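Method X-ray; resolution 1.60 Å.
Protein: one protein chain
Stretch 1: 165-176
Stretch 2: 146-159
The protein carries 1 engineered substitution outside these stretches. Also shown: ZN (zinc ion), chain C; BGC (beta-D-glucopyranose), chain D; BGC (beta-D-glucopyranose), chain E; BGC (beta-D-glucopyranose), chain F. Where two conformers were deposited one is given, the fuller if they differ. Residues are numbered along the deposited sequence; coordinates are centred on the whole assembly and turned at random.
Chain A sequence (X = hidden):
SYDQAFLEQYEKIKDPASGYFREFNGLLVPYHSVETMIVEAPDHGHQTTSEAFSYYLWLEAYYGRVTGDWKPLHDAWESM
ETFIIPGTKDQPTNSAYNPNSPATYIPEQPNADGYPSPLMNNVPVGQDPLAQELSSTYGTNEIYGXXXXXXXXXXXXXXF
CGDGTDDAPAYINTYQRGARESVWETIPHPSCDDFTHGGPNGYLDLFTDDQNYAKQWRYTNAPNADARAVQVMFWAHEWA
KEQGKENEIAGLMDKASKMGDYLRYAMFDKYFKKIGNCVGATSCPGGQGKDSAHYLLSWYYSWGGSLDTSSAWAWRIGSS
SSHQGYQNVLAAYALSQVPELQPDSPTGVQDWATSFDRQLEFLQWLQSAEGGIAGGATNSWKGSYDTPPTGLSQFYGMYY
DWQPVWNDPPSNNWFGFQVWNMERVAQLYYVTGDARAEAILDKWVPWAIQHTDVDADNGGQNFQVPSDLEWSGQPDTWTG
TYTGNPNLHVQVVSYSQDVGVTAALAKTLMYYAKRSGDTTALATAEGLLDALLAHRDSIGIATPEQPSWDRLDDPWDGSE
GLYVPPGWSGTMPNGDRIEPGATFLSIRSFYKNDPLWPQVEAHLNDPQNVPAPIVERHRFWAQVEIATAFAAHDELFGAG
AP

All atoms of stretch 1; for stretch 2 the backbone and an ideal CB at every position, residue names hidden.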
# COMPACT_ATOMS: atom_id res chain seq x y z
N THR A 165 7.24 -25.20 6.28
CA THR A 165 8.63 -24.90 6.63
C THR A 165 8.87 -23.45 6.93
O THR A 165 8.05 -22.58 6.56
CB THR A 165 9.62 -25.34 5.57
OG1 THR A 165 9.40 -24.60 4.34
CG2 THR A 165 9.54 -26.89 5.35
N ASP A 166 9.97 -23.13 7.64
CA ASP A 166 10.22 -21.73 7.95
C ASP A 166 11.52 -21.22 7.34
O ASP A 166 12.02 -20.18 7.73
CB ASP A 166 10.19 -21.48 9.42
CG ASP A 166 11.45 -21.88 10.06
OD1 ASP A 166 11.87 -21.16 10.96
OD2 ASP A 166 11.99 -22.90 9.62
N ASP A 167 11.94 -21.84 6.26
CA ASP A 167 13.17 -21.47 5.62
C ASP A 167 13.12 -20.12 4.89
O ASP A 167 14.18 -19.54 4.66
CB ASP A 167 13.62 -22.59 4.68
CG ASP A 167 13.84 -23.92 5.44
OD1 ASP A 167 14.77 -24.05 6.18
OD2 ASP A 167 12.98 -24.78 5.31
N ALA A 168 11.95 -19.65 4.49
CA ALA A 168 11.82 -18.34 3.84
C ALA A 168 10.47 -17.79 4.39
O ALA A 168 9.57 -18.57 4.77
CB ALA A 168 11.74 -18.47 2.38
N PRO A 169 10.28 -16.48 4.40
CA PRO A 169 8.98 -15.96 4.63
C PRO A 169 7.90 -16.61 3.75
O PRO A 169 8.17 -16.81 2.53
CB PRO A 169 9.16 -14.46 4.26
CG PRO A 169 10.63 -14.14 4.49
CD PRO A 169 11.25 -15.41 4.02
N ALA A 170 6.70 -16.88 4.27
CA ALA A 170 5.64 -17.46 3.45
C ALA A 170 4.88 -16.40 2.64
O ALA A 170 4.54 -15.35 3.23
CB ALA A 170 4.68 -18.23 4.28
N TYR A 171 4.53 -16.70 1.41
CA TYR A 171 3.63 -15.78 0.65
C TYR A 171 2.24 -16.06 1.06
O TYR A 171 1.75 -17.18 0.89
CB TYR A 171 3.81 -16.05 -0.87
CG TYR A 171 5.06 -15.51 -1.48
CD1 TYR A 171 6.24 -16.30 -1.57
CD2 TYR A 171 5.12 -14.25 -2.07
CE1 TYR A 171 7.40 -15.78 -2.19
CE2 TYR A 171 6.25 -13.74 -2.66
CZ TYR A 171 7.41 -14.52 -2.74
OH TYR A 171 8.56 -14.01 -3.38
N ILE A 172 1.52 -15.07 1.61
CA ILE A 172 0.20 -15.25 2.10
C ILE A 172 -0.69 -14.08 1.63
O ILE A 172 -0.19 -13.06 1.13
CB ILE A 172 0.18 -15.28 3.66
CG1 ILE A 172 0.90 -14.11 4.32
CG2 ILE A 172 0.86 -16.59 4.10
CD1 ILE A 172 0.43 -13.93 5.75
N ASN A 173 -1.98 -14.20 1.83
CA ASN A 173 -2.90 -13.13 1.54
C ASN A 173 -4.05 -13.22 2.52
O ASN A 173 -4.18 -14.22 3.25
CB ASN A 173 -3.33 -13.15 0.07
CG ASN A 173 -3.97 -11.91 -0.41
OD1 ASN A 173 -3.87 -10.83 0.15
ND2 ASN A 173 -4.66 -12.07 -1.54
N THR A 174 -4.79 -12.15 2.62
CA THR A 174 -5.90 -12.01 3.58
C THR A 174 -7.12 -11.46 2.81
O THR A 174 -8.03 -12.22 2.49
CB THR A 174 -5.51 -11.15 4.74
OG1 THR A 174 -5.08 -9.86 4.22
CG2 THR A 174 -4.39 -11.78 5.61
N TYR A 175 -7.16 -10.17 2.49
CA TYR A 175 -8.34 -9.60 1.84
C TYR A 175 -8.71 -10.31 0.57
O TYR A 175 -7.91 -10.46 -0.35
CB TYR A 175 -8.07 -8.09 1.56
CG TYR A 175 -7.65 -7.35 2.77
CD1 TYR A 175 -8.55 -6.97 3.69
CD2 TYR A 175 -6.32 -7.05 2.96
CE1 TYR A 175 -8.16 -6.38 4.90
CE2 TYR A 175 -5.87 -6.45 4.13
CZ TYR A 175 -6.78 -6.07 5.07
OH TYR A 175 -6.49 -5.42 6.26
N GLN A 176 -10.01 -10.68 0.54
CA GLN A 176 -10.60 -11.38 -0.59
C GLN A 176 -12.10 -11.07 -0.81
O GLN A 176 -12.61 -11.34 -1.93
CB GLN A 176 -10.54 -12.92 -0.54
CG GLN A 176 -9.21 -13.56 -0.54
CD GLN A 176 -8.61 -13.63 -1.92
OE1 GLN A 176 -8.92 -14.57 -2.74
NE2 GLN A 176 -7.78 -12.67 -2.24
N UNK A 146 6.47 -6.65 -6.57
CA UNK A 146 6.36 -7.29 -5.23
C UNK A 146 4.98 -7.84 -4.97
O UNK A 146 3.97 -7.15 -5.21
CB UNK A 146 6.71 -6.29 -4.13
N UNK A 147 4.88 -9.01 -4.34
CA UNK A 147 3.65 -9.42 -3.68
C UNK A 147 3.51 -8.63 -2.37
O UNK A 147 4.49 -8.16 -1.80
CB UNK A 147 3.64 -10.93 -3.42
N UNK A 148 2.28 -8.44 -1.88
CA UNK A 148 2.11 -7.43 -0.84
C UNK A 148 2.43 -7.87 0.58
O UNK A 148 2.68 -6.99 1.42
CB UNK A 148 0.67 -6.93 -0.87
N UNK A 149 2.32 -9.14 0.86
CA UNK A 149 2.26 -9.64 2.27
C UNK A 149 2.99 -10.97 2.39
O UNK A 149 2.77 -11.96 1.61
CB UNK A 149 0.81 -9.80 2.73
N UNK A 150 3.93 -11.00 3.35
CA UNK A 150 4.65 -12.22 3.78
C UNK A 150 4.40 -12.50 5.22
O UNK A 150 4.09 -11.59 6.01
CB UNK A 150 6.16 -12.09 3.54
N UNK A 151 4.59 -13.76 5.61
CA UNK A 151 4.62 -14.17 6.99
C UNK A 151 6.07 -14.51 7.35
O UNK A 151 6.51 -15.56 6.97
CB UNK A 151 3.68 -15.36 7.23
N UNK A 152 6.78 -13.56 7.94
CA UNK A 152 8.25 -13.66 8.09
C UNK A 152 8.70 -14.79 9.09
O UNK A 152 9.64 -15.47 8.79
CB UNK A 152 8.79 -12.31 8.57
N UNK A 153 8.02 -14.90 10.20
CA UNK A 153 8.32 -15.94 11.20
C UNK A 153 7.47 -17.18 11.01
O UNK A 153 7.52 -18.11 11.83
CB UNK A 153 8.11 -15.39 12.61
N UNK A 154 6.64 -17.25 9.99
CA UNK A 154 5.74 -18.41 9.79
C UNK A 154 4.82 -18.61 10.96
O UNK A 154 4.57 -19.73 11.40
CB UNK A 154 6.55 -19.69 9.56
N UNK A 155 4.28 -17.52 11.47
CA UNK A 155 3.38 -17.65 12.59
C UNK A 155 2.13 -18.38 12.24
O UNK A 155 1.61 -19.13 13.09
CB UNK A 155 3.03 -16.27 13.15
N UNK A 156 1.73 -18.33 10.99
CA UNK A 156 0.53 -19.03 10.54
C UNK A 156 0.78 -20.50 10.12
O UNK A 156 -0.18 -21.25 9.95
CB UNK A 156 -0.08 -18.26 9.37
N UNK A 157 2.02 -20.85 9.86
CA UNK A 157 2.37 -22.25 9.53
C UNK A 157 2.26 -22.69 8.11
O UNK A 157 2.23 -23.93 7.80
CB UNK A 157 1.49 -23.19 10.35
N UNK A 158 2.07 -21.77 7.14
CA UNK A 158 1.90 -22.16 5.78
C UNK A 158 3.13 -22.63 5.09
O UNK A 158 3.06 -23.58 4.31
CB UNK A 158 1.31 -20.99 4.99
N UNK A 159 4.28 -22.02 5.32
CA UNK A 159 5.48 -22.39 4.54
C UNK A 159 5.41 -22.16 3.08
O UNK A 159 4.76 -21.20 2.64
CB UNK A 159 5.80 -23.87 4.75
ZN ZN C . 8.12 -13.22 15.34
C2 BGC D . -4.42 -3.23 1.07
C3 BGC D . -5.16 -4.53 0.72
C4 BGC D . -4.65 -5.03 -0.59
C5 BGC D . -3.16 -5.22 -0.65
C6 BGC D . -2.62 -5.71 -1.99
C1 BGC D . -2.95 -3.47 0.89
O1 BGC D . -2.24 -2.25 1.12
O2 BGC D . -4.72 -2.74 2.39
O3 BGC D . -6.56 -4.18 0.59
O4 BGC D . -5.20 -6.40 -0.62
O5 BGC D . -2.56 -3.94 -0.38
O6 BGC D . -3.06 -4.78 -3.02
C2 BGC E . -5.60 -8.40 -1.98
C3 BGC E . -6.23 -8.85 -3.25
C4 BGC E . -7.67 -8.33 -3.42
C5 BGC E . -7.60 -6.80 -3.16
C6 BGC E . -8.99 -6.22 -3.35
C1 BGC E . -5.69 -6.89 -1.87
O2 BGC E . -4.27 -8.85 -1.90
O3 BGC E . -6.15 -10.23 -3.26
O4 BGC E . -8.12 -8.47 -4.80
O5 BGC E . -7.04 -6.47 -1.89
O6 BGC E . -9.76 -6.55 -2.18
C2 BGC F . -9.49 -9.43 -6.44
C3 BGC F . -10.03 -10.74 -6.99
C4 BGC F . -8.96 -11.80 -7.14
C5 BGC F . -8.13 -11.93 -5.89
C6 BGC F . -6.93 -12.80 -5.98
C1 BGC F . -8.69 -9.73 -5.15
O2 BGC F . -10.50 -8.46 -6.20
O3 BGC F . -10.67 -10.50 -8.27
O4 BGC F . -9.68 -13.05 -7.37
O5 BGC F . -7.63 -10.63 -5.46
O6 BGC F . -6.28 -12.95 -4.74

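Position 146 has nothing of stretch 1 within 5.5 Å of its CB, so the contact leaves its side chain undecided; it is Met146, whose end leads away.

At 147 the CB points toward stretch 1, 3.9 Å from Tyr171 CD2, and the carbonyl of Ile172 lies farther on. An aromatic or a long donor would suit. His147 is both: NE2 donates to Ile172 O at 2.7 Å, nearly linearly, and its ring meets that of Tyr171 obliquely.

The CB of 148 points sideways with no neighbour close, but a long side chain could reach Asn173 and the glucose units. A flat, hydrogen-bonding group fits, since sugars pack well on aromatic faces. Trp148 gives NE1 to Asn173 OD1 (2.9 Å) and lays one ring face under the chain D glucose, its CG 3.5 Å from C6.

Position 149 points toward stretch 1, its CB 3.8 Å from Ile172 O; Ile172 and Thr174 offer carbon, so a branched aliphatic is favoured. Leu149 sets CD2 3.8 Å from Ile172 CD1, while its backbone O accepts a weak bond from Ile172 N (3.4 Å).

Position 150 pairs with Tyr171, both side chains on one face of the sheet, and its CB is 3.9 Å from Pro169 CB. Leucine, isoleucine or methionine could fill this site. Leu150 reaches Pro169 CB with CD1 (3.7 Å) and covers a face of the Tyr171 ring with CD2, 3.9 Å from the centroid.

Position 151 is bonded to Ala170 through both backbone groups: its N donates to Ala170 O, and its O accepts from Ala170 N. Small alanine leaves room for several types, but the following turn presents free amides, favouring an acceptor. Asp151 receives the amides of 155 and 156 on OD1 and OD2.

At 152 CB points away, 4.8 Å from Pro169 CB, so a modest apolar group would do; Val152 adds a loose apolar contact. Position 153 also points away, but a zinc ion lies close to its CB, so a short acidic ligand would suit; Asp153 OD2 binds ZN at 1.7 Å.

Position 154 faces Asp166 with positive phi, which asparagine or glycine tolerates well. Asn154 OD1 accepts a hydrogen bond from N of 159 (3.0 Å).

At 155 stretch 1 sets no preference; it is Val155, out of reach. The CB of 156 points toward stretch 1 with room for a large group; Tyr156 stays just short of contact. At 157 a CB would jam against the preceding carbonyl, hence Gly157.

The CB of 158 lies 4.5 Å from Ile172 CG2, inviting an apolar group; Phe158 CD2 approaches that methyl to 3.7 Å. At 159 phi is positive and a CB would sit 2.5 Å from Thr165 N, a clash that Gly159 avoids.

Stretch 2, residues 146-159: MHWLLDVDNVYGFG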
# COMPACT_ATOMS: atom_id res chain seq x y z
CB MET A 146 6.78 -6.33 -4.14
CG MET A 146 8.19 -5.82 -4.24
SD MET A 146 8.72 -4.93 -2.73
CE MET A 146 8.40 -3.28 -3.23
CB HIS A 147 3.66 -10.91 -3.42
CG HIS A 147 2.48 -11.39 -2.63
ND1 HIS A 147 1.20 -11.36 -3.09
CD2 HIS A 147 2.40 -11.87 -1.36
CE1 HIS A 147 0.37 -11.80 -2.18
NE2 HIS A 147 1.07 -12.14 -1.12
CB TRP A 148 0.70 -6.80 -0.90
CG TRP A 148 -0.36 -7.45 -0.04
CD1 TRP A 148 -1.14 -8.57 -0.31
CD2 TRP A 148 -0.78 -7.00 1.27
NE1 TRP A 148 -1.97 -8.78 0.74
CE2 TRP A 148 -1.78 -7.87 1.72
CE3 TRP A 148 -0.39 -5.94 2.11
CZ2 TRP A 148 -2.44 -7.67 2.94
CZ3 TRP A 148 -1.05 -5.75 3.33
CH2 TRP A 148 -2.07 -6.61 3.73
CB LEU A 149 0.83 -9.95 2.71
CG LEU A 149 0.56 -10.17 4.18
CD1 LEU A 149 0.86 -9.00 5.06
CD2 LEU A 149 -0.84 -10.71 4.29
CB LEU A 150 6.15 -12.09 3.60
CG LEU A 150 6.67 -11.81 2.18
CD1 LEU A 150 8.15 -11.47 2.26
CD2 LEU A 150 6.46 -12.99 1.25
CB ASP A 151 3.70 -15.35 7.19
CG ASP A 151 3.64 -15.85 8.60
OD1 ASP A 151 4.29 -15.31 9.54
OD2 ASP A 151 2.73 -16.74 8.88
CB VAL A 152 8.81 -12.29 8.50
CG1 VAL A 152 10.38 -12.40 8.54
CG2 VAL A 152 8.46 -11.24 7.49
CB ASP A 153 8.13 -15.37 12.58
CG ASP A 153 9.27 -14.40 13.00
OD1 ASP A 153 10.29 -14.36 12.31
OD2 ASP A 153 9.01 -13.69 13.99
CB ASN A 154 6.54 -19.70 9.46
CG ASN A 154 5.73 -20.68 8.57
OD1 ASN A 154 5.02 -20.27 7.65
ND2 ASN A 154 5.94 -22.01 8.77
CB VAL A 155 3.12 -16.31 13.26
CG1 VAL A 155 2.22 -15.49 12.44
CG2 VAL A 155 2.67 -16.58 14.64
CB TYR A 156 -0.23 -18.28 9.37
CG TYR A 156 -1.01 -17.09 9.81
CD1 TYR A 156 -0.42 -15.81 9.91
CD2 TYR A 156 -2.36 -17.21 10.19
CE1 TYR A 156 -1.11 -14.70 10.31
CE2 TYR A 156 -3.08 -16.11 10.55
CZ TYR A 156 -2.48 -14.84 10.63
OH TYR A 156 -3.18 -13.76 11.01
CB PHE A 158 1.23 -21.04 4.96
CG PHE A 158 -0.17 -20.71 5.43
CD1 PHE A 158 -1.18 -21.66 5.27
CD2 PHE A 158 -0.49 -19.47 5.96
CE1 PHE A 158 -2.46 -21.40 5.63
CE2 PHE A 158 -1.79 -19.19 6.33
CZ PHE A 158 -2.77 -20.18 6.20
O HOH W 1 10.26 -18.17 8.19
O HOH W 2 9.96 -18.95 12.76
O HOH W 3 5.41 -19.31 0.75
O HOH W 4 8.93 -13.19 17.35
O HOH W 5 6.26 -14.13 15.56
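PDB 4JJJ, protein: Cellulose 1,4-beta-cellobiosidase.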